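Long-range contacts in monalysin (Pseudomonas entomophila, PDB 4MKO), which punches beta-barrel pores in host membranes as an aerolysin-like toxin, lysing cells and damaging the Drosophila intestine: residues G39-G44 with Y95-N100; Q78-H83 with S121-F126; I140-L145 with A181-K186. One frame throughout, in Å; residues are numbered along the deposited sequence.

Contact 1: G39-G44 with Y95-N100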
ATOM      1  N   GLY A  39      16.656   2.856   5.685  1.00  9.43           N
ATOM      2  CA  GLY A  39      17.298   3.798   4.784  1.00  9.90           C
ATOM      3  C   GLY A  39      16.603   5.129   4.773  1.00 13.22           C
ATOM      4  O   GLY A  39      15.603   5.323   5.476  1.00 12.54           O
ATOM      5  N   ASP A  40      17.115   6.049   3.952  1.00  9.51           N
ATOM      6  CA  ASP A  40      16.578   7.392   3.848  1.00  9.25           C
ATOM      7  C   ASP A  40      15.209   7.515   3.204  1.00 12.48           C
ATOM      8  O   ASP A  40      14.923   6.869   2.192  1.00  9.85           O
ATOM      9  CB  ASP A  40      17.536   8.302   3.065  1.00 10.67           C
ATOM     10  CG  ASP A  40      18.809   8.699   3.786  1.00 21.74           C
ATOM     11  OD1 ASP A  40      18.841   8.608   5.041  1.00 18.04           O
ATOM     12  OD2 ASP A  40      19.766   9.140   3.100  1.00 27.80           O
ATOM     13  N   ILE A  41      14.390   8.428   3.766  1.00  9.25           N
ATOM     14  CA  ILE A  41      13.140   8.906   3.207  1.00  8.05           C
ATOM     15  C   ILE A  41      13.159  10.401   3.480  1.00 13.09           C
ATOM     16  O   ILE A  41      13.488  10.823   4.601  1.00 10.50           O
ATOM     17  CB  ILE A  41      11.850   8.214   3.725  1.00 10.12           C
ATOM     18  CG1 ILE A  41      11.859   6.688   3.396  1.00 10.38           C
ATOM     19  CG2 ILE A  41      10.605   8.897   3.140  1.00  9.51           C
ATOM     20  CD1 ILE A  41      10.463   5.936   3.557  1.00 12.79           C
ATOM     21  N   TYR A  42      12.879  11.194   2.444  1.00 11.15           N
ATOM     22  CA  TYR A  42      12.852  12.639   2.536  1.00 11.96           C
ATOM     23  C   TYR A  42      11.459  13.074   2.977  1.00 12.70           C
ATOM     24  O   TYR A  42      10.484  12.828   2.283  1.00 11.05           O
ATOM     25  CB  TYR A  42      13.230  13.283   1.184  1.00 14.37           C
ATOM     26  CG  TYR A  42      13.422  14.786   1.266  1.00 17.99           C
ATOM     27  CD1 TYR A  42      12.331  15.654   1.219  1.00 20.05           C
ATOM     28  CD2 TYR A  42      14.696  15.343   1.355  1.00 19.07           C
ATOM     29  CE1 TYR A  42      12.502  17.037   1.297  1.00 22.08           C
ATOM     30  CE2 TYR A  42      14.879  16.724   1.418  1.00 20.20           C
ATOM     31  CZ  TYR A  42      13.778  17.565   1.407  1.00 25.95           C
ATOM     32  OH  TYR A  42      13.946  18.923   1.469  1.00 30.22           O
ATOM     33  N   ILE A  43      11.381  13.757   4.127  1.00 10.82           N
ATOM     34  CA  ILE A  43      10.121  14.262   4.666  1.00  9.63           C
ATOM     35  C   ILE A  43      10.381  15.690   5.141  1.00 13.31           C
ATOM     36  O   ILE A  43      11.226  15.895   6.014  1.00 11.31           O
ATOM     37  CB  ILE A  43       9.556  13.402   5.849  1.00 11.77           C
ATOM     38  CG1 ILE A  43       9.449  11.899   5.498  1.00 11.81           C
ATOM     39  CG2 ILE A  43       8.175  13.947   6.300  1.00 11.78           C
ATOM     40  CD1 ILE A  43       9.272  10.974   6.725  1.00 10.70           C
ATOM     41  N   GLY A  44       9.619  16.618   4.593  1.00 13.68           N
ATOM     42  CA  GLY A  44       9.648  18.026   4.975  1.00 15.25           C
ATOM     43  C   GLY A  44      10.813  18.800   4.405  1.00 20.11           C
ATOM     44  O   GLY A  44      10.709  19.361   3.311  1.00 20.87           O
ATOM     45  N   TYR A  95       7.657  15.153   0.089  1.00 13.84           N
ATOM     46  CA  TYR A  95       7.919  13.744   0.384  1.00 13.20           C
ATOM     47  C   TYR A  95       8.491  13.034  -0.835  1.00 16.76           C
ATOM     48  O   TYR A  95       7.917  13.137  -1.925  1.00 17.16           O
ATOM     49  CB  TYR A  95       6.597  13.043   0.791  1.00 12.85           C
ATOM     50  CG  TYR A  95       6.764  11.610   1.265  1.00 12.63           C
ATOM     51  CD1 TYR A  95       7.108  11.325   2.585  1.00 13.36           C
ATOM     52  CD2 TYR A  95       6.544  10.536   0.400  1.00 12.40           C
ATOM     53  CE1 TYR A  95       7.271  10.009   3.023  1.00 13.03           C
ATOM     54  CE2 TYR A  95       6.705   9.217   0.827  1.00 12.23           C
ATOM     55  CZ  TYR A  95       7.077   8.956   2.138  1.00 15.14           C
ATOM     56  OH  TYR A  95       7.237   7.648   2.558  1.00 10.58           O
ATOM     57  N   SER A  96       9.587  12.285  -0.635  1.00 13.15           N
ATOM     58  CA  SER A  96      10.205  11.495  -1.707  0.76 12.61           C
ATOM     59  C   SER A  96      11.081  10.395  -1.159  1.00 16.25           C
ATOM     60  O   SER A  96      11.623  10.512  -0.056  1.00 17.28           O
ATOM     61  CB  SER A  96      10.987  12.384  -2.678  0.76 14.27           C
ATOM     62  OG  SER A  96      12.113  12.957  -2.042  0.76 14.47           O
ATOM     63  N   VAL A  97      11.216   9.311  -1.935  1.00 11.85           N
ATOM     64  CA  VAL A  97      12.066   8.185  -1.573  1.00 12.02           C
ATOM     65  C   VAL A  97      12.824   7.716  -2.810  1.00 14.84           C
ATOM     66  O   VAL A  97      12.256   7.687  -3.909  1.00 14.05           O
ATOM     67  CB  VAL A  97      11.340   7.028  -0.819  1.00 17.36           C
ATOM     68  CG1 VAL A  97      10.296   6.346  -1.687  1.00 16.25           C
ATOM     69  CG2 VAL A  97      12.335   6.016  -0.255  1.00 17.70           C
ATOM     70  N   GLY A  98      14.088   7.347  -2.599  1.00 12.55           N
ATOM     71  CA  GLY A  98      14.956   6.823  -3.644  1.00 11.96           C
ATOM     72  C   GLY A  98      14.496   5.449  -4.082  1.00 14.87           C
ATOM     73  O   GLY A  98      13.913   4.699  -3.293  1.00 11.45           O
ATOM     74  N   ALA A  99      14.801   5.092  -5.339  1.00 11.89           N
ATOM     75  CA  ALA A  99      14.436   3.810  -5.935  1.00 11.12           C
ATOM     76  C   ALA A  99      14.896   2.586  -5.157  1.00 12.53           C
ATOM     77  O   ALA A  99      14.238   1.539  -5.274  1.00 12.72           O
ATOM     78  CB  ALA A  99      14.978   3.733  -7.358  1.00 12.04           C
ATOM     79  N   ASN A 100      16.043   2.681  -4.410  1.00  8.36           N
ATOM     80  CA  ASN A 100      16.652   1.541  -3.720  1.00  8.56           C
ATOM     81  C   ASN A 100      15.826   0.996  -2.546  1.00 10.82           C
ATOM     82  O   ASN A 100      16.123  -0.105  -2.077  1.00 11.04           O
ATOM     83  CB  ASN A 100      18.109   1.799  -3.283  1.00 11.62           C
ATOM     84  CG  ASN A 100      18.967   0.525  -3.240  1.00 30.38           C
ATOM     85  OD1 ASN A 100      18.783  -0.429  -4.020  1.00 24.50           O
ATOM     86  ND2 ASN A 100      19.938   0.467  -2.329  1.00 19.95           N
TER
HETATM   87  O   HOH W   1      15.664   7.576  -0.271  1.00 15.07           O
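Tyr-95 sets its CG anti to the backbone N (chi1 -174°), and Ile-41 turns its CG2 into the same anti position while CG1 lies beside its own N; together these torsions bring the phenol ring against the isoleucine branches. The two residues belong to an antiparallel join in the aerolysin-like fold, where the short strand 95-96 attaches to the end of strand 29-43 in the mixed sheet. Tyr-42 and Ser-96 form its hydrogen-bonded pair. Tyr-42 N donates to Ser-96 O at 2.9 Å, approaching nearly along the C=O axis, whereas Ser-96 N reaches Tyr-42 O at 3.1 Å in the carbonyl plane, on a lone pair. Tyr-42 O also receives the CA-H of Tyr-95. Ile-43 and Tyr-95 follow as a non-hydrogen-bonded pair, their side chains alongside one another with Ile-43 CG1 3.8 Å from Tyr-95 CD1. Ile-41 crosses the ring obliquely, its CG2 3.5 Å from Tyr-95 CE1 and also close to the hydroxyl, which is hydrogen-bonded to Tyr-178 OH. Phe-87 meets the same ring edge-to-face, so the tyrosine is held by aromatic and aliphatic neighbours at once. On the other face, with Tyr-42, Ser-96 takes the crowded position between N and carbonyl carbon (chi1 67°), which places OG 3.4 Å from Tyr-42 CB. Beyond the paired residues, Val-97 CG2 lies 3.7 Å from Ile-41 CG1, the two branches side by side. The last link is a water, which donates to Asp-40 O at 2.7 Å and accepts from Gly-98 N.

Contact 2: Q78-H83 with S121-F126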
ATOM      1  N   GLN A  78      -8.032   3.898 -16.768  1.00 14.26           N
ATOM      2  CA  GLN A  78      -6.795   4.429 -16.235  1.00 14.35           C
ATOM      3  C   GLN A  78      -6.339   3.718 -14.982  1.00 15.86           C
ATOM      4  O   GLN A  78      -7.080   3.656 -14.003  1.00 17.09           O
ATOM      5  CB  GLN A  78      -6.925   5.944 -15.958  1.00 16.36           C
ATOM      6  CG  GLN A  78      -7.160   6.820 -17.205  1.00 24.36           C
ATOM      7  CD  GLN A  78      -6.075   6.655 -18.238  1.00 32.91           C
ATOM      8  OE1 GLN A  78      -4.926   7.048 -18.028  1.00 32.29           O
ATOM      9  NE2 GLN A  78      -6.405   6.004 -19.349  1.00 21.25           N
ATOM     10  N   LEU A  79      -5.117   3.199 -15.010  1.00 11.61           N
ATOM     11  CA  LEU A  79      -4.471   2.643 -13.820  1.00 10.35           C
ATOM     12  C   LEU A  79      -3.365   3.623 -13.460  1.00 14.86           C
ATOM     13  O   LEU A  79      -3.116   4.572 -14.212  1.00 15.12           O
ATOM     14  CB  LEU A  79      -3.902   1.237 -14.080  1.00  9.72           C
ATOM     15  CG  LEU A  79      -4.899   0.123 -14.446  1.00 12.31           C
ATOM     16  CD1 LEU A  79      -4.171  -1.201 -14.634  1.00 12.32           C
ATOM     17  CD2 LEU A  79      -6.001  -0.053 -13.388  1.00 12.56           C
ATOM     18  N   THR A  80      -2.709   3.431 -12.312  1.00 10.34           N
ATOM     19  CA  THR A  80      -1.597   4.300 -11.930  1.00  9.13           C
ATOM     20  C   THR A  80      -0.386   3.492 -11.488  1.00 12.28           C
ATOM     21  O   THR A  80      -0.507   2.317 -11.105  1.00 11.01           O
ATOM     22  CB  THR A  80      -2.012   5.313 -10.838  1.00 15.94           C
ATOM     23  OG1 THR A  80      -2.326   4.607  -9.634  1.00 13.15           O
ATOM     24  CG2 THR A  80      -3.181   6.215 -11.255  1.00 14.85           C
ATOM     25  N   LYS A  81       0.796   4.133 -11.541  1.00  8.57           N
ATOM     26  CA  LYS A  81       2.059   3.593 -11.074  1.00  8.57           C
ATOM     27  C   LYS A  81       2.706   4.600 -10.122  1.00 13.46           C
ATOM     28  O   LYS A  81       2.400   5.787 -10.205  1.00 12.72           O
ATOM     29  CB  LYS A  81       2.994   3.174 -12.222  1.00 11.22           C
ATOM     30  CG  LYS A  81       3.375   4.263 -13.218  1.00 18.09           C
ATOM     31  CD  LYS A  81       3.873   3.610 -14.513  1.00 19.94           C
ATOM     32  CE  LYS A  81       4.025   4.616 -15.627  1.00 35.85           C
ATOM     33  NZ  LYS A  81       4.496   3.976 -16.887  1.00 39.38           N
ATOM     34  N   GLY A  82       3.556   4.103  -9.216  1.00 11.26           N
ATOM     35  CA  GLY A  82       4.210   4.917  -8.190  1.00  9.82           C
ATOM     36  C   GLY A  82       3.315   5.042  -6.975  1.00 11.83           C
ATOM     37  O   GLY A  82       2.421   4.210  -6.775  1.00 10.07           O
ATOM     38  N   HIS A  83       3.500   6.103  -6.167  1.00  8.24           N
ATOM     39  CA  HIS A  83       2.606   6.305  -5.016  1.00  8.16           C
ATOM     40  C   HIS A  83       1.154   6.475  -5.489  1.00 11.54           C
ATOM     41  O   HIS A  83       0.910   6.980  -6.598  1.00 12.00           O
ATOM     42  CB  HIS A  83       3.067   7.504  -4.164  1.00  9.02           C
ATOM     43  CG  HIS A  83       4.287   7.207  -3.352  1.00 12.15           C
ATOM     44  ND1 HIS A  83       5.552   7.214  -3.918  1.00 13.82           N
ATOM     45  CD2 HIS A  83       4.395   6.846  -2.052  1.00 13.07           C
ATOM     46  CE1 HIS A  83       6.385   6.899  -2.936  1.00 12.85           C
ATOM     47  NE2 HIS A  83       5.733   6.679  -1.795  1.00 12.90           N
ATOM     48  N   SER A 121       7.990   6.432  -7.253  1.00 12.91           N
ATOM     49  CA  SER A 121       7.954   7.815  -7.704  1.00 13.39           C
ATOM     50  C   SER A 121       6.567   8.420  -7.482  1.00 17.20           C
ATOM     51  O   SER A 121       5.715   7.841  -6.784  1.00 16.30           O
ATOM     52  CB  SER A 121       8.361   7.886  -9.181  1.00 17.07           C
ATOM     53  OG  SER A 121       8.638   9.220  -9.579  1.00 23.86           O
ATOM     54  N   THR A 122       6.331   9.602  -8.079  1.00 13.60           N
ATOM     55  CA  THR A 122       5.049  10.277  -8.007  1.00 13.16           C
ATOM     56  C   THR A 122       4.022   9.512  -8.838  1.00 15.10           C
ATOM     57  O   THR A 122       4.407   8.783  -9.761  1.00 14.12           O
ATOM     58  CB  THR A 122       5.188  11.743  -8.471  1.00 22.84           C
ATOM     59  OG1 THR A 122       5.713  11.760  -9.799  1.00 22.67           O
ATOM     60  CG2 THR A 122       6.071  12.577  -7.532  1.00 21.55           C
ATOM     61  N   THR A 123       2.726   9.674  -8.507  1.00 11.91           N
ATOM     62  CA  THR A 123       1.617   9.040  -9.219  1.00 11.71           C
ATOM     63  C   THR A 123       1.671   9.398 -10.712  1.00 16.46           C
ATOM     64  O   THR A 123       1.767  10.583 -11.078  1.00 13.86           O
ATOM     65  CB  THR A 123       0.246   9.485  -8.666  1.00 16.50           C
ATOM     66  OG1 THR A 123       0.260   9.502  -7.233  1.00 18.25           O
ATOM     67  CG2 THR A 123      -0.894   8.597  -9.155  1.00 15.03           C
ATOM     68  N   GLN A 124       1.619   8.356 -11.547  1.00 13.78           N
ATOM     69  CA  GLN A 124       1.601   8.498 -12.998  0.58 13.68           C
ATOM     70  C   GLN A 124       0.493   7.600 -13.545  1.00 17.73           C
ATOM     71  O   GLN A 124       0.483   6.402 -13.273  1.00 17.93           O
ATOM     72  CB  GLN A 124       2.976   8.150 -13.613  0.58 14.91           C
ATOM     73  CG  GLN A 124       3.048   8.295 -15.142  0.58 23.49           C
ATOM     74  CD  GLN A 124       2.818   9.712 -15.623  0.58 42.98           C
ATOM     75  OE1 GLN A 124       3.609  10.626 -15.361  0.58 39.51           O
ATOM     76  NE2 GLN A 124       1.724   9.923 -16.341  0.58 32.81           N
ATOM     77  N   SER A 125      -0.461   8.195 -14.275  1.00 15.38           N
ATOM     78  CA  SER A 125      -1.566   7.441 -14.868  0.57 15.39           C
ATOM     79  C   SER A 125      -1.105   6.785 -16.171  1.00 19.58           C
ATOM     80  O   SER A 125      -0.191   7.290 -16.835  1.00 19.86           O
ATOM     81  CB  SER A 125      -2.761   8.349 -15.140  0.57 18.72           C
ATOM     82  OG  SER A 125      -2.447   9.303 -16.141  0.57 24.45           O
ATOM     83  N   PHE A 126      -1.722   5.655 -16.522  1.00 15.62           N
ATOM     84  CA  PHE A 126      -1.445   4.926 -17.762  1.00 15.28           C
ATOM     85  C   PHE A 126      -2.692   4.181 -18.166  1.00 18.98           C
ATOM     86  O   PHE A 126      -3.492   3.792 -17.307  1.00 17.95           O
ATOM     87  CB  PHE A 126      -0.217   4.002 -17.681  1.00 16.43           C
ATOM     88  CG  PHE A 126      -0.360   2.775 -16.817  1.00 17.34           C
ATOM     89  CD1 PHE A 126      -0.164   2.846 -15.440  1.00 18.44           C
ATOM     90  CD2 PHE A 126      -0.641   1.536 -17.383  1.00 19.05           C
ATOM     91  CE1 PHE A 126      -0.271   1.703 -14.646  1.00 19.03           C
ATOM     92  CE2 PHE A 126      -0.750   0.391 -16.588  1.00 21.31           C
ATOM     93  CZ  PHE A 126      -0.552   0.480 -15.223  1.00 18.95           C
TER
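A two-stranded antiparallel sheet, strands 72-81 and 124-133, lies in the inferred pore-forming region of the toxin, and this contact is the end where the strands give way to loops. Leu-79 with Phe-126 and Lys-81 with Gln-124 are hydrogen-bonded pairs, with Thr-80 opposite Ser-125 between them. Leu-79 N reaches Phe-126 O at 2.9 Å nearly along the C=O axis; the return bond from Phe-126 N enters above the carbonyl plane of Leu-79. Both bonds of the Lys-81 and Gln-124 pair lie in the carbonyl planes. Phe-126 takes the crowded position (chi1 70°), swinging its ring across the neighbouring strand. Leu-79 CB sits over one face of that ring in a CH-pi contact, 4.0 Å from the centroid and offset toward the rim, while Thr-80 O lies at the ring edge. Lys-81 extends beside Gln-124, with CE 3.8 Å from Gln-124 CG, and carries NZ to a salt bridge with Glu-118. Past the paired residues the segments stay joined by one more backbone bond and two from side chains to backbone oxygens. Gly-82, at positive phi, lays its CA 3.6 Å from Ser-121 O, and that oxygen is gripped twice by His-83: the backbone N comes in the carbonyl plane at 2.9 Å, and ND1, with the oxygen in its ring plane, comes from above the carbonyl plane at 2.9 Å. ND1 therefore carries a proton here, and the imidazole's rotation is fixed. Thr-123 OG1 answers by donating to His-83 O at 2.7 Å. Such a pair of antiparallel strands, joined by a long, partly helical connection and held beside the main sheet, is consistent with the membrane-inserting region of aerolysin-like toxins before pore formation.

Contact 3: I140-L145 with A181-K186. With ACT (acetate ion), chain J.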
ATOM      1  N   ILE A 140     -13.900  -2.660 -11.667  1.00  6.38           N
ATOM      2  CA  ILE A 140     -12.465  -2.797 -11.843  1.00  6.13           C
ATOM      3  C   ILE A 140     -11.775  -2.190 -10.639  1.00  9.91           C
ATOM      4  O   ILE A 140     -12.103  -1.069 -10.241  1.00  8.63           O
ATOM      5  CB  ILE A 140     -12.011  -2.111 -13.148  1.00  8.85           C
ATOM      6  CG1 ILE A 140     -12.818  -2.672 -14.348  1.00  9.93           C
ATOM      7  CG2 ILE A 140     -10.488  -2.273 -13.341  1.00  8.45           C
ATOM      8  CD1 ILE A 140     -12.551  -1.963 -15.688  1.00 19.54           C
ATOM      9  N   TYR A 141     -10.775  -2.907 -10.106  1.00  6.80           N
ATOM     10  CA  TYR A 141      -9.969  -2.428  -8.976  1.00  6.17           C
ATOM     11  C   TYR A 141      -8.499  -2.599  -9.305  1.00  9.60           C
ATOM     12  O   TYR A 141      -8.164  -3.445 -10.132  1.00  8.98           O
ATOM     13  CB  TYR A 141     -10.242  -3.264  -7.713  1.00  7.24           C
ATOM     14  CG  TYR A 141     -11.695  -3.429  -7.341  1.00 10.53           C
ATOM     15  CD1 TYR A 141     -12.326  -2.523  -6.493  1.00 14.03           C
ATOM     16  CD2 TYR A 141     -12.433  -4.518  -7.804  1.00 12.20           C
ATOM     17  CE1 TYR A 141     -13.666  -2.689  -6.127  1.00 15.83           C
ATOM     18  CE2 TYR A 141     -13.772  -4.689  -7.449  1.00 13.09           C
ATOM     19  CZ  TYR A 141     -14.373  -3.793  -6.582  1.00 23.49           C
ATOM     20  OH  TYR A 141     -15.692  -3.986  -6.233  1.00 25.69           O
ATOM     21  N   GLN A 142      -7.616  -1.837  -8.641  1.00  5.93           N
ATOM     22  CA  GLN A 142      -6.161  -2.005  -8.788  1.00  4.52           C
ATOM     23  C   GLN A 142      -5.578  -2.327  -7.406  1.00  7.10           C
ATOM     24  O   GLN A 142      -5.995  -1.737  -6.403  1.00  7.06           O
ATOM     25  CB  GLN A 142      -5.483  -0.758  -9.354  1.00  5.71           C
ATOM     26  CG  GLN A 142      -3.993  -0.974  -9.678  1.00  7.73           C
ATOM     27  CD  GLN A 142      -3.316   0.150 -10.416  1.00 10.03           C
ATOM     28  OE1 GLN A 142      -3.885   1.225 -10.659  1.00 10.73           O
ATOM     29  NE2 GLN A 142      -2.077  -0.086 -10.800  1.00  6.81           N
ATOM     30  N   VAL A 143      -4.588  -3.225  -7.377  1.00  5.29           N
ATOM     31  CA  VAL A 143      -3.912  -3.611  -6.127  1.00  4.46           C
ATOM     32  C   VAL A 143      -3.059  -2.463  -5.622  1.00  8.82           C
ATOM     33  O   VAL A 143      -2.225  -1.908  -6.360  1.00  8.87           O
ATOM     34  CB  VAL A 143      -3.056  -4.902  -6.306  1.00  8.10           C
ATOM     35  CG1 VAL A 143      -2.218  -5.187  -5.060  1.00  7.61           C
ATOM     36  CG2 VAL A 143      -3.928  -6.111  -6.680  1.00  8.19           C
ATOM     37  N   VAL A 144      -3.236  -2.151  -4.336  1.00  4.97           N
ATOM     38  CA  VAL A 144      -2.452  -1.147  -3.614  1.00  5.06           C
ATOM     39  C   VAL A 144      -1.605  -1.864  -2.567  1.00  7.31           C
ATOM     40  O   VAL A 144      -2.116  -2.702  -1.808  1.00  7.05           O
ATOM     41  CB  VAL A 144      -3.343  -0.082  -2.949  1.00  6.88           C
ATOM     42  CG1 VAL A 144      -2.516   0.851  -2.063  1.00  6.38           C
ATOM     43  CG2 VAL A 144      -4.110   0.729  -3.993  1.00  7.14           C
ATOM     44  N   LEU A 145      -0.311  -1.526  -2.525  1.00  5.16           N
ATOM     45  CA  LEU A 145       0.639  -2.044  -1.549  1.00  4.53           C
ATOM     46  C   LEU A 145       0.840  -0.973  -0.501  1.00  7.20           C
ATOM     47  O   LEU A 145       1.191   0.160  -0.830  1.00  7.17           O
ATOM     48  CB  LEU A 145       1.985  -2.451  -2.198  1.00  4.61           C
ATOM     49  CG  LEU A 145       1.878  -3.488  -3.325  1.00  8.27           C
ATOM     50  CD1 LEU A 145       3.205  -3.617  -4.099  1.00  8.24           C
ATOM     51  CD2 LEU A 145       1.387  -4.862  -2.791  1.00 10.67           C
ATOM     52  N   ALA A 181       1.553   4.346   0.457  1.00  8.52           N
ATOM     53  CA  ALA A 181       0.958   3.360  -0.441  1.00  7.38           C
ATOM     54  C   ALA A 181       1.396   3.604  -1.880  1.00  9.93           C
ATOM     55  O   ALA A 181       1.512   4.750  -2.311  1.00  9.06           O
ATOM     56  CB  ALA A 181      -0.555   3.414  -0.333  1.00  8.26           C
ATOM     57  N   ILE A 182       1.673   2.515  -2.591  1.00  5.99           N
ATOM     58  CA  ILE A 182       2.062   2.505  -4.004  1.00  6.23           C
ATOM     59  C   ILE A 182       1.159   1.477  -4.688  1.00  9.25           C
ATOM     60  O   ILE A 182       0.537   0.650  -4.008  1.00  8.25           O
ATOM     61  CB  ILE A 182       3.585   2.185  -4.212  1.00  8.87           C
ATOM     62  CG1 ILE A 182       3.938   0.698  -3.875  1.00  7.87           C
ATOM     63  CG2 ILE A 182       4.502   3.182  -3.442  1.00  9.44           C
ATOM     64  CD1 ILE A 182       5.360   0.232  -4.191  1.00  7.68           C
ATOM     65  N   THR A 183       1.097   1.501  -6.019  1.00  5.58           N
ATOM     66  CA  THR A 183       0.312   0.483  -6.718  1.00  4.83           C
ATOM     67  C   THR A 183       1.202  -0.613  -7.256  1.00  8.47           C
ATOM     68  O   THR A 183       2.414  -0.428  -7.431  1.00  8.02           O
ATOM     69  CB  THR A 183      -0.440   1.085  -7.911  1.00  7.85           C
ATOM     70  OG1 THR A 183       0.451   1.951  -8.620  1.00  9.65           O
ATOM     71  CG2 THR A 183      -1.726   1.803  -7.512  1.00  6.95           C
ATOM     72  N   GLN A 184       0.572  -1.750  -7.560  1.00  5.15           N
ATOM     73  CA  GLN A 184       1.180  -2.906  -8.228  1.00  4.39           C
ATOM     74  C   GLN A 184       0.524  -2.976  -9.614  1.00  7.49           C
ATOM     75  O   GLN A 184      -0.628  -2.569  -9.762  1.00  7.98           O
ATOM     76  CB  GLN A 184       0.875  -4.197  -7.445  1.00  6.09           C
ATOM     77  CG  GLN A 184       1.653  -5.415  -7.921  1.00 14.87           C
ATOM     78  CD  GLN A 184       1.404  -6.613  -7.048  1.00 19.83           C
ATOM     79  OE1 GLN A 184       0.265  -6.936  -6.689  1.00 14.85           O
ATOM     80  NE2 GLN A 184       2.459  -7.320  -6.724  1.00 13.25           N
ATOM     81  N   ARG A 185       1.236  -3.524 -10.610  1.00  5.60           N
ATOM     82  CA  ARG A 185       0.712  -3.699 -11.973  1.00  5.79           C
ATOM     83  C   ARG A 185      -0.223  -4.928 -11.993  1.00  9.61           C
ATOM     84  O   ARG A 185       0.051  -5.938 -12.650  1.00 11.00           O
ATOM     85  CB  ARG A 185       1.862  -3.825 -12.983  1.00  7.88           C
ATOM     86  CG  ARG A 185       1.363  -3.639 -14.421  1.00 17.51           C
ATOM     87  CD  ARG A 185       2.466  -3.334 -15.417  1.00 25.59           C
ATOM     88  NE  ARG A 185       3.498  -4.362 -15.449  1.00 28.22           N
ATOM     89  CZ  ARG A 185       3.513  -5.393 -16.282  1.00 46.20           C
ATOM     90  NH1 ARG A 185       2.523  -5.568 -17.148  1.00 34.98           N
ATOM     91  NH2 ARG A 185       4.512  -6.268 -16.245  1.00 32.10           N
ATOM     92  N   LYS A 186      -1.330  -4.815 -11.238  1.00  6.36           N
ATOM     93  CA  LYS A 186      -2.320  -5.867 -11.075  0.83  5.85           C
ATOM     94  C   LYS A 186      -3.692  -5.236 -10.888  1.00  9.42           C
ATOM     95  O   LYS A 186      -3.855  -4.315 -10.074  1.00  8.22           O
ATOM     96  CB  LYS A 186      -1.931  -6.702  -9.854  0.83  7.17           C
ATOM     97  CG  LYS A 186      -2.587  -8.048  -9.755  0.83  8.06           C
ATOM     98  CD  LYS A 186      -1.907  -8.923  -8.708  0.83  9.81           C
ATOM     99  CE  LYS A 186      -0.565  -9.463  -9.156  0.83 14.76           C
ATOM    100  NZ  LYS A 186      -0.012 -10.421  -8.168  0.83 16.64           N
TER
HETATM  101  C   ACT J1006       3.502 -11.119  -9.696  1.00 36.03           C
HETATM  102  O   ACT J1006       2.582 -11.025  -8.862  1.00 24.83           O
HETATM  103  OXT ACT J1006       4.730 -10.946  -9.450  1.00 38.89           O
HETATM  104  CH3 ACT J1006       3.092 -11.482 -11.129  1.00 34.61           C
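Strands 136-151 and 173-191 are antiparallel neighbours in the mixed sheet of the aerolysin-like fold, and meet here in its buried interior. Leu-145 and Ile-182 form the hydrogen-bonded pair: Leu-145 N reaches Ile-182 O at 2.8 Å nearly along the C=O axis, and Ile-182 N returns to Leu-145 O. Val-144 stands opposite Thr-183, and its CG1 touches Ala-181 CB; Gln-184 N then donates to Val-143 O at 3.0 Å. At Arg-185 the chain turns a corner through an inverse gamma turn, closed by a weak bond from Lys-186 N to Gln-184 O. Beyond the corner, Lys-186 O accepts from Val-143 N at 3.0 Å, a nearly straight bond (172°) that arrives above the carbonyl plane. Gln-142, extended with CG anti to the backbone N (chi1 -173°), sends NE2 to Gln-184 O at 3.1 Å and to Thr-80 O of strand 72-81. Val-143 CG2 lies along the Lys-186 chain. Lys-186 NZ ends 2.8 Å from the O of an acetate ion, probably from the crystallisation liquor, and also forms a salt bridge with Asp-17 on helix 12-20. Strand 46-67 pairs with 136-151 along its other edge, bonding Gln-142 to Gln-60 and Val-144 to Tyr-58.

How the contacts relate
Contact 2 touches both of the others. Its centre is about 10 Å from that of contact 3 and about 17 Å from that of contact 1. Thr-80 O takes hydrogen bonds from Thr-183 OG1 (2.7 Å) and Gln-142 NE2 (2.9 Å), fastening the two-stranded sheet of contact 2 to the main sheet. Toward contact 1 the His-83 ring packs against Tyr-95, whose CE2 is 3.8 Å from His-83 NE2, and against Val-97 CG1. Contacts 1 and 3 share the mixed sheet without touching, nearest atoms about 7 Å apart. The inferred pore-forming region includes 95-100 and both segments of contact 2. A mercury ion lies about 4 Å from the Leu-145 side chain.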